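Local coordinates for protein discoidin-2 (Dictyostelium discoideum, PDB 2VM9) that binds galactose and N-acetylgalactosamine as a trimeric lectin and may take part in spore formation and spore coat assembly, at residues 68-73 with 128-133; 163-168 with 190-195; 167-172 with 231-236; 204-209 with 245-250; 211-216 with 238-243. All coordinates share one frame; numbering follows the deposited sequence.

Interaction 1 (68-73 with 128-133); sequences DSVKHF and PIKARS
Lys71 and Ala131 form an antiparallel hydrogen-bonded pair where strands 70-73 and 128-131 run side by side in a sheet of the N-terminal F5/8 type C (discoidin) beta-sandwich. Lys71 N donates to Ala131 O at 2.9 Å and Ala131 N returns a bond to Lys71 O; Phe73 and Ile129 repeat the pattern, with Phe73 N to Ile129 O at 2.7 Å. Between these pairs His72 and Lys130 are non-hydrogen-bonded partners whose side chains lie side by side, His72 NE2 3.9 Å from Lys130 CG. On the face of Lys71, Phe73, Ile129 and Ala131, Phe73 CE2 meets Ala131 CB at 4.1 Å. The polar work is done at the corner. The bent Lys71 chain carries NZ 2.8 Å from Arg132 O, and the same ammonium also donates to Ser69 O and Ser67 OG, so three oxygens hold it. Arg132, extended from CG to NE, sends NE to Asp68 O at 2.8 Å, reaching it from above the carbonyl plane; Val70 CG2 lies over one guanidinium face, and a water joins Asp68 O to Arg132 NH2. NH1 turns to Leu97 O. His72 NE2 binds Asn257 of the second subunit, while Ile129 and Ala131 pack on Tyr95 of strand 87-96, and a classic bulge sets Arg132 and Ser133 opposite Thr96.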
# COMPACT_ATOMS: atom_id res chain seq x y z
N ASP A 68 -7.29 -1.05 1.24
CA ASP A 68 -6.19 -1.51 2.14
C ASP A 68 -5.46 -0.44 2.93
O ASP A 68 -4.82 -0.75 3.93
CB ASP A 68 -5.11 -2.19 1.31
CG ASP A 68 -5.60 -3.40 0.61
OD1 ASP A 68 -6.39 -4.13 1.24
OD2 ASP A 68 -5.20 -3.62 -0.56
N SER A 69 -5.47 0.79 2.43
CA SER A 69 -4.64 1.83 3.04
C SER A 69 -5.30 2.35 4.31
O SER A 69 -6.53 2.36 4.44
CB SER A 69 -4.40 2.98 2.08
OG SER A 69 -5.63 3.57 1.73
N VAL A 70 -4.48 2.74 5.26
CA VAL A 70 -4.99 3.41 6.45
C VAL A 70 -5.30 4.84 6.02
O VAL A 70 -4.41 5.57 5.58
CB VAL A 70 -3.96 3.43 7.60
CG1 VAL A 70 -4.48 4.30 8.74
CG2 VAL A 70 -3.65 2.00 8.07
N LYS A 71 -6.56 5.22 6.13
CA LYS A 71 -6.98 6.57 5.76
C LYS A 71 -7.22 7.35 7.04
O LYS A 71 -7.58 6.77 8.07
CB LYS A 71 -8.22 6.55 4.91
CG LYS A 71 -7.86 6.05 3.49
CD LYS A 71 -8.91 5.25 2.80
CE LYS A 71 -9.42 4.06 3.59
NZ LYS A 71 -8.89 2.76 3.12
N HIS A 72 -7.00 8.65 6.97
CA HIS A 72 -7.36 9.56 8.03
C HIS A 72 -8.50 10.40 7.49
O HIS A 72 -8.27 11.38 6.76
CB HIS A 72 -6.15 10.43 8.40
CG HIS A 72 -5.10 9.67 9.15
ND1 HIS A 72 -4.11 8.94 8.51
CD2 HIS A 72 -4.91 9.46 10.47
CE1 HIS A 72 -3.35 8.35 9.41
NE2 HIS A 72 -3.82 8.64 10.61
N PHE A 73 -9.73 9.99 7.81
CA PHE A 73 -10.90 10.69 7.30
C PHE A 73 -11.16 11.95 8.09
O PHE A 73 -11.31 11.88 9.32
CB PHE A 73 -12.13 9.79 7.36
CG PHE A 73 -12.10 8.65 6.37
CD1 PHE A 73 -12.24 8.90 5.01
CD2 PHE A 73 -11.96 7.33 6.81
CE1 PHE A 73 -12.24 7.81 4.07
CE2 PHE A 73 -11.96 6.24 5.91
CZ PHE A 73 -12.09 6.49 4.53
N PRO A 128 -9.35 13.15 13.16
CA PRO A 128 -9.72 12.32 12.02
C PRO A 128 -10.04 10.90 12.44
O PRO A 128 -9.48 10.37 13.42
CB PRO A 128 -8.46 12.34 11.15
CG PRO A 128 -7.83 13.66 11.45
CD PRO A 128 -8.05 13.81 12.95
N ILE A 129 -10.93 10.27 11.70
CA ILE A 129 -11.19 8.86 11.88
C ILE A 129 -10.11 8.11 11.13
O ILE A 129 -9.95 8.28 9.94
CB ILE A 129 -12.57 8.46 11.32
CG1 ILE A 129 -13.69 9.09 12.15
CG2 ILE A 129 -12.73 6.93 11.27
CD1 ILE A 129 -15.05 8.94 11.51
N LYS A 130 -9.41 7.24 11.84
CA LYS A 130 -8.35 6.42 11.28
C LYS A 130 -8.96 5.05 10.96
O LYS A 130 -9.39 4.31 11.85
CB LYS A 130 -7.24 6.29 12.31
CG LYS A 130 -6.03 5.60 11.81
CD LYS A 130 -4.99 5.57 12.92
CE LYS A 130 -4.07 4.43 12.71
NZ LYS A 130 -3.08 4.37 13.85
N ALA A 131 -9.02 4.72 9.67
CA ALA A 131 -9.77 3.54 9.25
C ALA A 131 -9.34 3.02 7.88
O ALA A 131 -8.86 3.78 7.04
CB ALA A 131 -11.26 3.86 9.23
N ARG A 132 -9.51 1.72 7.67
CA ARG A 132 -9.40 1.11 6.34
C ARG A 132 -10.76 1.09 5.67
O ARG A 132 -10.84 1.36 4.50
CB ARG A 132 -8.81 -0.30 6.41
CG ARG A 132 -7.31 -0.28 6.67
CD ARG A 132 -6.73 -1.71 6.60
NE ARG A 132 -5.27 -1.63 6.57
CZ ARG A 132 -4.48 -1.55 7.64
NH1 ARG A 132 -4.99 -1.56 8.86
NH2 ARG A 132 -3.16 -1.48 7.48
N SER A 133 -11.82 0.80 6.44
CA SER A 133 -13.18 0.81 5.88
C SER A 133 -14.12 1.60 6.77
O SER A 133 -13.93 1.67 7.99
CB SER A 133 -13.69 -0.61 5.66
OG SER A 133 -12.78 -1.32 4.82
O HOH W 1 -2.01 -1.13 4.81

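Interaction 2 (163-168 with 190-195); sequences SVQVGE and KFPVEF
Gln165 reaches from strand 163-168 into the loop 190-195, joining a strand of one three-stranded sheet of the H-type lectin domain to the loop that leaves strand 183-190 of the other. Its CB points at the loop and starts the contact 4.0 Å from Phe195 CZ. Gln165 CG, set anti to the carbonyl carbon (chi1 -62°), runs 3.8 Å from Phe195 CZ. The chain goes on extended to CD, and the amide then spends both its polar atoms on the backbone of Val193. OE1 accepts from Val193 N at 2.9 Å, the donor lying in the carbonyl plane on a lone pair; Pro192 crowds the same oxygen, its CD 3.2 Å from OE1, as the two side chains slide past each other in opposite directions. NE2 donates to Val193 O at 2.7 Å, a nearly straight bond (165°) whose acceptor lies in the amide plane. The pair of bonds closes a ring between side-chain amide and main chain and fixes which way round the amide sits. NE2 also lies over the centre of the Phe195 ring, the amide and ring planes 64° apart, and has Phe191 CB beside it. The Gln165 amide thus satisfies both backbone polar atoms of Val193 and ties an irregular loop to the strand. Outside the two segments, Tyr159 of the third subunit packs on Gln165 and its ring meets that of Phe195. Within the loop the two phenylalanines also touch: Phe195 CE2 sits over the centre of the Phe191 ring.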
# COMPACT_ATOMS: atom_id res chain seq x y z
N SER A 163 10.17 2.25 -0.66
CA SER A 163 10.79 1.01 -1.10
C SER A 163 12.18 0.99 -0.47
O SER A 163 12.78 2.05 -0.25
CB SER A 163 10.92 0.99 -2.62
OG SER A 163 9.64 0.83 -3.25
N VAL A 164 12.68 -0.21 -0.18
CA VAL A 164 13.90 -0.36 0.61
C VAL A 164 14.73 -1.53 0.05
O VAL A 164 14.20 -2.58 -0.24
CB VAL A 164 13.57 -0.62 2.11
CG1 VAL A 164 14.81 -1.00 2.91
CG2 VAL A 164 12.88 0.59 2.75
N GLN A 165 16.04 -1.33 -0.07
CA GLN A 165 16.95 -2.45 -0.27
C GLN A 165 18.09 -2.28 0.73
O GLN A 165 18.41 -1.17 1.12
CB GLN A 165 17.50 -2.52 -1.69
CG GLN A 165 16.43 -2.73 -2.78
CD GLN A 165 17.03 -2.84 -4.13
OE1 GLN A 165 17.68 -3.85 -4.46
NE2 GLN A 165 16.87 -1.80 -4.94
N VAL A 166 18.68 -3.40 1.12
CA VAL A 166 19.67 -3.36 2.17
C VAL A 166 20.89 -4.17 1.76
O VAL A 166 20.84 -5.03 0.85
CB VAL A 166 19.11 -3.91 3.51
CG1 VAL A 166 17.85 -3.15 3.96
CG2 VAL A 166 18.85 -5.41 3.39
N GLY A 167 22.00 -3.94 2.45
CA GLY A 167 23.19 -4.74 2.17
C GLY A 167 24.30 -4.34 3.13
O GLY A 167 24.10 -3.56 4.05
N GLU A 168 25.47 -4.90 2.89
CA GLU A 168 26.63 -4.56 3.71
C GLU A 168 27.82 -4.35 2.80
O GLU A 168 27.88 -4.87 1.68
CB GLU A 168 26.92 -5.63 4.75
CG GLU A 168 27.39 -6.98 4.25
CD GLU A 168 28.08 -7.77 5.37
OE1 GLU A 168 27.41 -8.21 6.31
OE2 GLU A 168 29.32 -7.92 5.33
N LYS A 190 26.44 -2.23 -5.79
CA LYS A 190 25.35 -2.33 -6.76
C LYS A 190 24.14 -2.86 -6.00
O LYS A 190 24.25 -3.85 -5.27
CB LYS A 190 25.76 -3.29 -7.89
CG LYS A 190 24.74 -3.38 -9.02
CD LYS A 190 25.18 -4.40 -10.08
CE LYS A 190 24.01 -5.32 -10.47
NZ LYS A 190 23.49 -6.13 -9.29
N PHE A 191 22.99 -2.19 -6.14
CA PHE A 191 21.77 -2.63 -5.47
C PHE A 191 21.35 -3.97 -6.08
O PHE A 191 21.56 -4.17 -7.28
CB PHE A 191 20.62 -1.62 -5.63
CG PHE A 191 20.90 -0.27 -5.02
CD1 PHE A 191 21.36 -0.15 -3.70
CD2 PHE A 191 20.68 0.90 -5.76
CE1 PHE A 191 21.62 1.11 -3.14
CE2 PHE A 191 20.93 2.17 -5.21
CZ PHE A 191 21.41 2.27 -3.88
N PRO A 192 20.80 -4.89 -5.27
CA PRO A 192 20.32 -6.14 -5.88
C PRO A 192 19.44 -5.89 -7.11
O PRO A 192 19.59 -6.58 -8.13
CB PRO A 192 19.54 -6.79 -4.75
CG PRO A 192 20.26 -6.32 -3.49
CD PRO A 192 20.60 -4.87 -3.81
N VAL A 193 18.56 -4.89 -7.04
CA VAL A 193 17.67 -4.52 -8.15
C VAL A 193 17.76 -3.03 -8.40
O VAL A 193 17.90 -2.26 -7.44
CB VAL A 193 16.18 -4.89 -7.81
CG1 VAL A 193 15.22 -4.49 -8.95
CG2 VAL A 193 16.04 -6.35 -7.50
N GLU A 194 17.68 -2.60 -9.66
CA GLU A 194 17.73 -1.17 -9.96
C GLU A 194 16.44 -0.48 -9.51
O GLU A 194 15.33 -0.98 -9.76
CB GLU A 194 18.00 -0.91 -11.45
CG GLU A 194 18.10 0.57 -11.79
CD GLU A 194 18.45 0.86 -13.25
OE1 GLU A 194 18.58 -0.09 -14.06
OE2 GLU A 194 18.62 2.05 -13.58
N PHE A 195 16.58 0.63 -8.80
CA PHE A 195 15.45 1.45 -8.38
C PHE A 195 14.87 2.22 -9.58
O PHE A 195 15.57 2.48 -10.57
CB PHE A 195 15.87 2.48 -7.32
CG PHE A 195 16.06 1.93 -5.92
CD1 PHE A 195 14.98 1.57 -5.13
CD2 PHE A 195 17.33 1.85 -5.36
CE1 PHE A 195 15.15 1.11 -3.82
CE2 PHE A 195 17.51 1.38 -4.04
CZ PHE A 195 16.43 1.01 -3.28

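Interaction 3 (167-172 with 231-236); sequences GEVSIG and FDLTFI
Val169, Ile171, Leu233 and Phe235 meet between the two sheets of the lectin beta-sandwich, strand 167-170 lying over strand 231-236 with their axes 8.8 Å apart and 40° from parallel. The tight part centres on Phe235. Ile171 CG1 covers one face of its ring, 3.7 Å from the centroid and 22° off the normal, a CH-pi contact; Leu233 CD1, from the same strand as Phe235, covers the opposite face over its centre. The ring is therefore sandwiched between aliphatic groups, and Val169 O lies in plane at its edge, 3.7 Å from Phe235 CZ. Further back along the strands Val169 holds CG1 between its backbone N and carbonyl carbon (chi1 52°); the Val169 and Leu233 side chains cross obliquely, CG1 doing the touching, while Val169 CG2 reaches the Phe235 rim more loosely, 4.2 Å from CE2. On the other side of strand 167-170 the setting changes: Glu168 and Ser170 turn away from strand 231-236, Glu168 exposed, Ser170 OG bonded to Thr247 OG1. Asp232 and Thr234 likewise take their polar groups to other partners, Asp232 to His188 and Asn225, Thr234 to Glu224. Leu176, Ile185 and Leu246 also pack on Phe235, and the side chain of Ile171 is about 8 Å from that of the carbohydrate-binding Asp209. The tightest link between Val169 and Leu233 is Val169 CG1 to Leu233 CG, 3.6 Å.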
# COMPACT_ATOMS: atom_id res chain seq x y z
N GLY A 167 22.00 -3.94 2.45
CA GLY A 167 23.19 -4.74 2.17
C GLY A 167 24.30 -4.34 3.13
O GLY A 167 24.10 -3.56 4.05
N GLU A 168 25.47 -4.90 2.89
CA GLU A 168 26.63 -4.56 3.71
C GLU A 168 27.82 -4.35 2.80
O GLU A 168 27.88 -4.87 1.68
CB GLU A 168 26.92 -5.63 4.75
CG GLU A 168 27.39 -6.98 4.25
CD GLU A 168 28.08 -7.77 5.37
OE1 GLU A 168 27.41 -8.21 6.31
OE2 GLU A 168 29.32 -7.92 5.33
N VAL A 169 28.78 -3.58 3.29
CA VAL A 169 29.95 -3.29 2.50
C VAL A 169 31.13 -3.09 3.47
O VAL A 169 30.97 -2.47 4.50
CB VAL A 169 29.72 -2.05 1.57
CG1 VAL A 169 29.20 -0.85 2.34
CG2 VAL A 169 30.96 -1.71 0.74
N SER A 170 32.30 -3.60 3.09
CA SER A 170 33.51 -3.48 3.92
C SER A 170 34.65 -3.01 3.06
O SER A 170 34.59 -3.06 1.83
CB SER A 170 33.89 -4.85 4.50
OG SER A 170 32.86 -5.43 5.30
N ILE A 171 35.72 -2.56 3.71
CA ILE A 171 36.94 -2.25 2.95
C ILE A 171 37.46 -3.55 2.33
O ILE A 171 37.69 -3.61 1.12
CB ILE A 171 38.01 -1.62 3.86
CG1 ILE A 171 37.48 -0.31 4.47
CG2 ILE A 171 39.30 -1.35 3.04
CD1 ILE A 171 38.41 0.35 5.49
N GLY A 172 37.64 -4.57 3.17
CA GLY A 172 37.92 -5.91 2.66
C GLY A 172 39.37 -6.14 2.31
O GLY A 172 39.74 -7.23 1.85
N PHE A 231 25.63 2.82 -5.34
CA PHE A 231 26.25 4.00 -4.75
C PHE A 231 27.69 3.67 -4.40
O PHE A 231 28.11 2.52 -4.52
CB PHE A 231 25.46 4.44 -3.50
CG PHE A 231 25.61 3.50 -2.32
CD1 PHE A 231 26.49 3.80 -1.28
CD2 PHE A 231 24.87 2.31 -2.24
CE1 PHE A 231 26.62 2.96 -0.19
CE2 PHE A 231 25.01 1.44 -1.14
CZ PHE A 231 25.90 1.77 -0.12
N ASP A 232 28.43 4.68 -3.97
CA ASP A 232 29.79 4.44 -3.50
C ASP A 232 29.84 4.62 -1.99
O ASP A 232 29.37 5.64 -1.47
CB ASP A 232 30.77 5.47 -4.11
CG ASP A 232 31.03 5.25 -5.58
OD1 ASP A 232 31.01 4.09 -6.04
OD2 ASP A 232 31.32 6.24 -6.26
N LEU A 233 30.40 3.64 -1.30
CA LEU A 233 30.71 3.80 0.13
C LEU A 233 32.15 4.29 0.17
O LEU A 233 33.07 3.54 -0.20
CB LEU A 233 30.57 2.49 0.87
CG LEU A 233 30.41 2.56 2.41
CD1 LEU A 233 31.33 3.58 3.05
CD2 LEU A 233 28.99 2.84 2.81
N THR A 234 32.34 5.54 0.56
CA THR A 234 33.67 6.08 0.67
C THR A 234 34.09 5.87 2.14
O THR A 234 33.41 6.37 3.04
CB THR A 234 33.70 7.56 0.28
OG1 THR A 234 33.28 7.70 -1.09
CG2 THR A 234 35.13 8.11 0.45
N PHE A 235 35.16 5.09 2.33
CA PHE A 235 35.71 4.83 3.66
C PHE A 235 36.82 5.84 3.84
O PHE A 235 37.63 6.04 2.93
CB PHE A 235 36.28 3.42 3.75
CG PHE A 235 35.22 2.34 3.68
CD1 PHE A 235 34.74 1.78 4.85
CD2 PHE A 235 34.75 1.88 2.45
CE1 PHE A 235 33.78 0.76 4.81
CE2 PHE A 235 33.76 0.89 2.39
CZ PHE A 235 33.28 0.31 3.57
N ILE A 236 36.87 6.46 5.02
CA ILE A 236 37.76 7.59 5.21
C ILE A 236 38.51 7.45 6.53
O ILE A 236 37.91 7.09 7.55
CB ILE A 236 36.89 8.88 5.28
CG1 ILE A 236 36.03 9.02 4.02
CG2 ILE A 236 37.76 10.11 5.58
CD1 ILE A 236 34.93 10.04 4.16

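Interaction 4 (204-209 with 245-250); sequences GCKKVD and DLTFDY
Lys206 NZ is gripped by two carboxylates: Asp249 OD1 across the strand pair at 2.7 Å, met on its syn side, and Glu168 OE1 of the adjoining strand. A water bound to Asp249 OD2 adds a weak third contact. Lys206 starts with CG in the crowded position between backbone N and carbonyl carbon (chi1 65°); the chain then runs extended past Thr247, CE 3.5 Å from Thr247 CG2. The strands are antiparallel neighbours in a sheet of the H-type lectin domain, and Lys206 and Lys207 both face Thr247 in a classic beta bulge. Thr247 O accepts a sound bond from Lys206 N at 2.9 Å and a weak one from Lys207 N. On the face of Lys207, Thr247 and Asp245, Lys207 NZ crosses to Asp245 OD2 at 2.9 Å, meeting it on the anti side. The opposite face is apolar: Cys205 CB lies 3.7 Å from Phe248 CE1, its sulfur makes a sulfur-aromatic contact with that ring, and the Val208 and Leu246 side chains lie side by side, Val208 CG2 3.9 Å from Leu246 CD2, both touching Trp219. Residues 207-209 pair with a strand of the third subunit, carrying the sheet across the interface, and Asp209, a carbohydrate-binding residue, gives OD1 to Gln216 of that chain. The two cross-strand lysine-aspartate bridges probably offset charge on the buried Lys206, Asp245 and Asp249, and two anionic partners would be expected to favour a charged Lys206.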
# COMPACT_ATOMS: atom_id res chain seq x y z
N GLY A 204 25.38 2.44 8.75
CA GLY A 204 25.71 2.30 10.16
C GLY A 204 26.84 1.31 10.30
O GLY A 204 26.83 0.24 9.68
N CYS A 205 27.80 1.63 11.15
CA CYS A 205 28.99 0.78 11.26
C CYS A 205 28.69 -0.46 12.12
O CYS A 205 28.03 -0.36 13.17
CB CYS A 205 30.15 1.57 11.84
SG CYS A 205 31.72 0.62 11.86
N LYS A 206 29.16 -1.62 11.66
CA LYS A 206 29.06 -2.86 12.44
C LYS A 206 30.37 -3.60 12.64
O LYS A 206 30.40 -4.71 13.17
CB LYS A 206 27.98 -3.80 11.88
CG LYS A 206 28.28 -4.33 10.49
CD LYS A 206 27.19 -5.37 10.11
CE LYS A 206 27.48 -5.97 8.76
NZ LYS A 206 26.36 -6.86 8.21
N LYS A 207 31.47 -2.98 12.23
CA LYS A 207 32.78 -3.56 12.50
C LYS A 207 33.84 -2.49 12.43
O LYS A 207 33.89 -1.75 11.44
CB LYS A 207 33.14 -4.67 11.49
CG LYS A 207 34.59 -5.17 11.70
CD LYS A 207 34.99 -6.06 10.52
CE LYS A 207 36.34 -6.65 10.74
NZ LYS A 207 36.75 -7.50 9.56
N VAL A 208 34.65 -2.41 13.49
CA VAL A 208 35.85 -1.58 13.48
C VAL A 208 37.05 -2.46 13.76
O VAL A 208 37.07 -3.18 14.74
CB VAL A 208 35.76 -0.47 14.54
CG1 VAL A 208 37.17 0.19 14.71
CG2 VAL A 208 34.69 0.54 14.16
N ASP A 209 38.05 -2.40 12.88
CA ASP A 209 39.32 -3.05 13.15
C ASP A 209 40.34 -1.98 12.75
O ASP A 209 40.62 -1.81 11.58
CB ASP A 209 39.48 -4.31 12.28
CG ASP A 209 40.74 -5.10 12.60
OD1 ASP A 209 41.59 -4.62 13.39
OD2 ASP A 209 40.84 -6.24 12.09
N ASP A 245 40.18 -2.74 8.78
CA ASP A 245 38.91 -2.99 8.07
C ASP A 245 37.78 -2.21 8.76
O ASP A 245 37.87 -1.85 9.95
CB ASP A 245 38.58 -4.50 8.06
CG ASP A 245 37.56 -4.88 6.99
OD1 ASP A 245 37.34 -4.09 6.06
OD2 ASP A 245 36.97 -5.98 7.09
N LEU A 246 36.74 -1.92 7.99
CA LEU A 246 35.49 -1.35 8.53
C LEU A 246 34.38 -1.99 7.76
O LEU A 246 34.54 -2.27 6.56
CB LEU A 246 35.41 0.16 8.27
CG LEU A 246 36.38 1.05 9.05
CD1 LEU A 246 36.39 2.45 8.41
CD2 LEU A 246 35.98 1.10 10.53
N THR A 247 33.23 -2.18 8.42
CA THR A 247 32.04 -2.71 7.74
C THR A 247 30.85 -1.83 8.06
O THR A 247 30.65 -1.47 9.22
CB THR A 247 31.72 -4.17 8.17
OG1 THR A 247 32.83 -5.01 7.89
CG2 THR A 247 30.48 -4.68 7.43
N PHE A 248 30.06 -1.51 7.04
CA PHE A 248 28.76 -0.84 7.23
C PHE A 248 27.61 -1.69 6.72
O PHE A 248 27.71 -2.33 5.67
CB PHE A 248 28.72 0.50 6.49
CG PHE A 248 29.66 1.54 7.07
CD1 PHE A 248 29.20 2.41 8.06
CD2 PHE A 248 30.98 1.61 6.65
CE1 PHE A 248 30.05 3.38 8.63
CE2 PHE A 248 31.87 2.58 7.20
CZ PHE A 248 31.41 3.44 8.21
N ASP A 249 26.48 -1.64 7.44
CA ASP A 249 25.22 -2.04 6.82
C ASP A 249 24.65 -0.77 6.18
O ASP A 249 24.80 0.33 6.72
CB ASP A 249 24.24 -2.57 7.86
CG ASP A 249 24.36 -4.08 8.05
OD1 ASP A 249 25.05 -4.75 7.23
OD2 ASP A 249 23.77 -4.60 9.02
N TYR A 250 23.99 -0.93 5.05
CA TYR A 250 23.28 0.21 4.46
C TYR A 250 21.80 -0.10 4.28
O TYR A 250 21.41 -1.27 4.11
CB TYR A 250 23.90 0.63 3.13
CG TYR A 250 23.57 -0.28 1.95
CD1 TYR A 250 22.35 -0.15 1.25
CD2 TYR A 250 24.47 -1.26 1.53
CE1 TYR A 250 22.04 -0.97 0.17
CE2 TYR A 250 24.17 -2.11 0.43
CZ TYR A 250 22.95 -1.94 -0.24
OH TYR A 250 22.63 -2.75 -1.31
O HOH W 2 23.15 -7.23 9.07

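Interaction 5 (211-216 with 238-243); sequences HTDNGQ and WGNNAV
Asn241 ND2 links the two loops with a pair of hydrogen bonds, to Gln216 O at 2.8 Å and to His211 O at 3.0 Å. Each carbonyl is met in its plane on a lone pair, and Gln216 O also accepts from Asp213 N within its own turn. Asn241 CG is set anti to the carbonyl carbon (chi1 -69°). Asn241 OD1 lies 3.5 Å from Asp213 CB. The main-chain bond His211 N to Ala242 O is short at 2.8 Å and almost straight (175°). Asp213 OD2 takes Asn240 N at 2.8 Å, the donor standing well above the carboxylate plane. These residues belong to two tight turns at one end of the H-type lectin domain, a type I' turn over 213-216 and a type II' turn over 238-241. Charge enters through Arg218, a carbohydrate-binding residue: its NH1 bridges to Asp213 OD2 and bonds Asn241 OD1, so both loops hold its guanidinium. Trp238, another sugar-binding residue, opens the second turn and packs on Arg218 of its own chain and on Asp209 of the second subunit. Two waters add links: one receives Ala242 N and donates to Thr212 O, the other receives Asn240 ND2 and donates to Asp213 OD1 at 2.6 Å. Across the trimer, Gln216 OE1 bonds His211 of the second subunit, and His211 ND1 bonds Gln216 of the third.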
# COMPACT_ATOMS: atom_id res chain seq x y z
N HIS A 211 43.64 0.95 14.25
CA HIS A 211 44.58 1.36 15.26
C HIS A 211 44.37 2.84 15.53
O HIS A 211 44.11 3.63 14.61
CB HIS A 211 46.02 1.13 14.77
CG HIS A 211 46.98 0.84 15.88
ND1 HIS A 211 47.19 -0.44 16.36
CD2 HIS A 211 47.74 1.66 16.64
CE1 HIS A 211 48.05 -0.40 17.36
NE2 HIS A 211 48.40 0.87 17.56
N THR A 212 44.44 3.22 16.81
CA THR A 212 44.43 4.64 17.13
C THR A 212 45.76 5.26 16.68
O THR A 212 46.76 4.55 16.45
CB THR A 212 44.19 4.88 18.63
OG1 THR A 212 45.23 4.25 19.41
CG2 THR A 212 42.74 4.35 19.03
N ASP A 213 45.74 6.58 16.54
CA ASP A 213 46.93 7.38 16.20
C ASP A 213 47.31 8.08 17.50
O ASP A 213 46.72 9.13 17.85
CB ASP A 213 46.55 8.39 15.11
CG ASP A 213 47.67 9.37 14.79
OD1 ASP A 213 48.81 9.08 15.20
OD2 ASP A 213 47.41 10.38 14.06
N ASN A 214 48.26 7.48 18.22
CA ASN A 214 48.57 7.89 19.57
C ASN A 214 47.28 8.17 20.36
O ASN A 214 47.13 9.23 20.96
CB ASN A 214 49.49 9.11 19.55
CG ASN A 214 50.88 8.75 19.06
OD1 ASN A 214 51.45 9.44 18.19
ND2 ASN A 214 51.42 7.70 19.57
N GLY A 215 46.37 7.21 20.34
CA GLY A 215 45.15 7.34 21.15
C GLY A 215 43.94 7.96 20.46
O GLY A 215 42.81 7.79 20.97
N GLN A 216 44.15 8.67 19.35
CA GLN A 216 43.00 9.25 18.61
C GLN A 216 42.46 8.23 17.58
O GLN A 216 43.22 7.73 16.72
CB GLN A 216 43.38 10.54 17.88
CG GLN A 216 42.13 11.30 17.40
CD GLN A 216 41.43 12.06 18.56
OE1 GLN A 216 41.99 12.21 19.64
NE2 GLN A 216 40.21 12.57 18.31
N TRP A 238 42.06 9.71 8.56
CA TRP A 238 42.92 10.88 8.44
C TRP A 238 43.85 10.87 9.63
O TRP A 238 43.99 9.82 10.30
CB TRP A 238 42.12 12.19 8.24
CG TRP A 238 41.19 12.59 9.38
CD1 TRP A 238 41.39 13.59 10.27
CD2 TRP A 238 39.92 11.99 9.73
NE1 TRP A 238 40.33 13.68 11.16
CE2 TRP A 238 39.42 12.70 10.85
CE3 TRP A 238 39.16 10.93 9.20
CZ2 TRP A 238 38.21 12.36 11.47
CZ3 TRP A 238 37.94 10.60 9.80
CH2 TRP A 238 37.48 11.32 10.94
N GLY A 239 44.56 11.96 9.88
CA GLY A 239 45.73 11.85 10.76
C GLY A 239 46.59 10.67 10.32
O GLY A 239 46.70 10.39 9.12
N ASN A 240 47.19 9.95 11.27
CA ASN A 240 47.99 8.77 10.96
C ASN A 240 47.35 7.41 11.30
O ASN A 240 48.04 6.39 11.36
CB ASN A 240 49.39 8.89 11.59
CG ASN A 240 50.18 10.05 11.01
OD1 ASN A 240 50.02 10.41 9.86
ND2 ASN A 240 51.01 10.66 11.84
N ASN A 241 46.03 7.38 11.42
CA ASN A 241 45.38 6.12 11.77
C ASN A 241 45.57 5.06 10.73
O ASN A 241 45.39 5.33 9.54
CB ASN A 241 43.88 6.33 11.96
CG ASN A 241 43.57 7.15 13.18
OD1 ASN A 241 43.69 8.37 13.17
ND2 ASN A 241 43.13 6.48 14.24
N ALA A 242 45.90 3.86 11.19
CA ALA A 242 45.97 2.67 10.33
C ALA A 242 44.64 1.94 10.53
O ALA A 242 44.39 1.36 11.60
CB ALA A 242 47.15 1.80 10.76
N VAL A 243 43.79 1.96 9.51
CA VAL A 243 42.50 1.27 9.59
C VAL A 243 42.62 -0.06 8.84
O VAL A 243 42.92 -0.06 7.65
CB VAL A 243 41.36 2.11 8.97
CG1 VAL A 243 40.05 1.29 8.89
CG2 VAL A 243 41.17 3.42 9.77
O HOH W 3 47.48 4.11 13.71
O HOH W 4 50.98 10.44 14.67

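Interaction 1 lies in the N-terminal beta-sandwich, closes before the others begin along the chain, and stands alone: its centre is 31 Å from that of interaction 2 and about 54 Å from that of interaction 5. The other four belong to the lectin-like region. Interactions 2 and 3 start from the same strand, 163-170, which neighbours strand 243-254 of interaction 4; the centres of 3 and 4 are only 8 Å apart. Interaction 5 falls between the two segments of interaction 4 in sequence, and its centre lies about 17 Å from that of interaction 4, at the far end of the domain. Packing thus runs from loop 190-195 through the sandwich to the turns near the carbohydrate-binding residues, while subunit contacts occur in both domains.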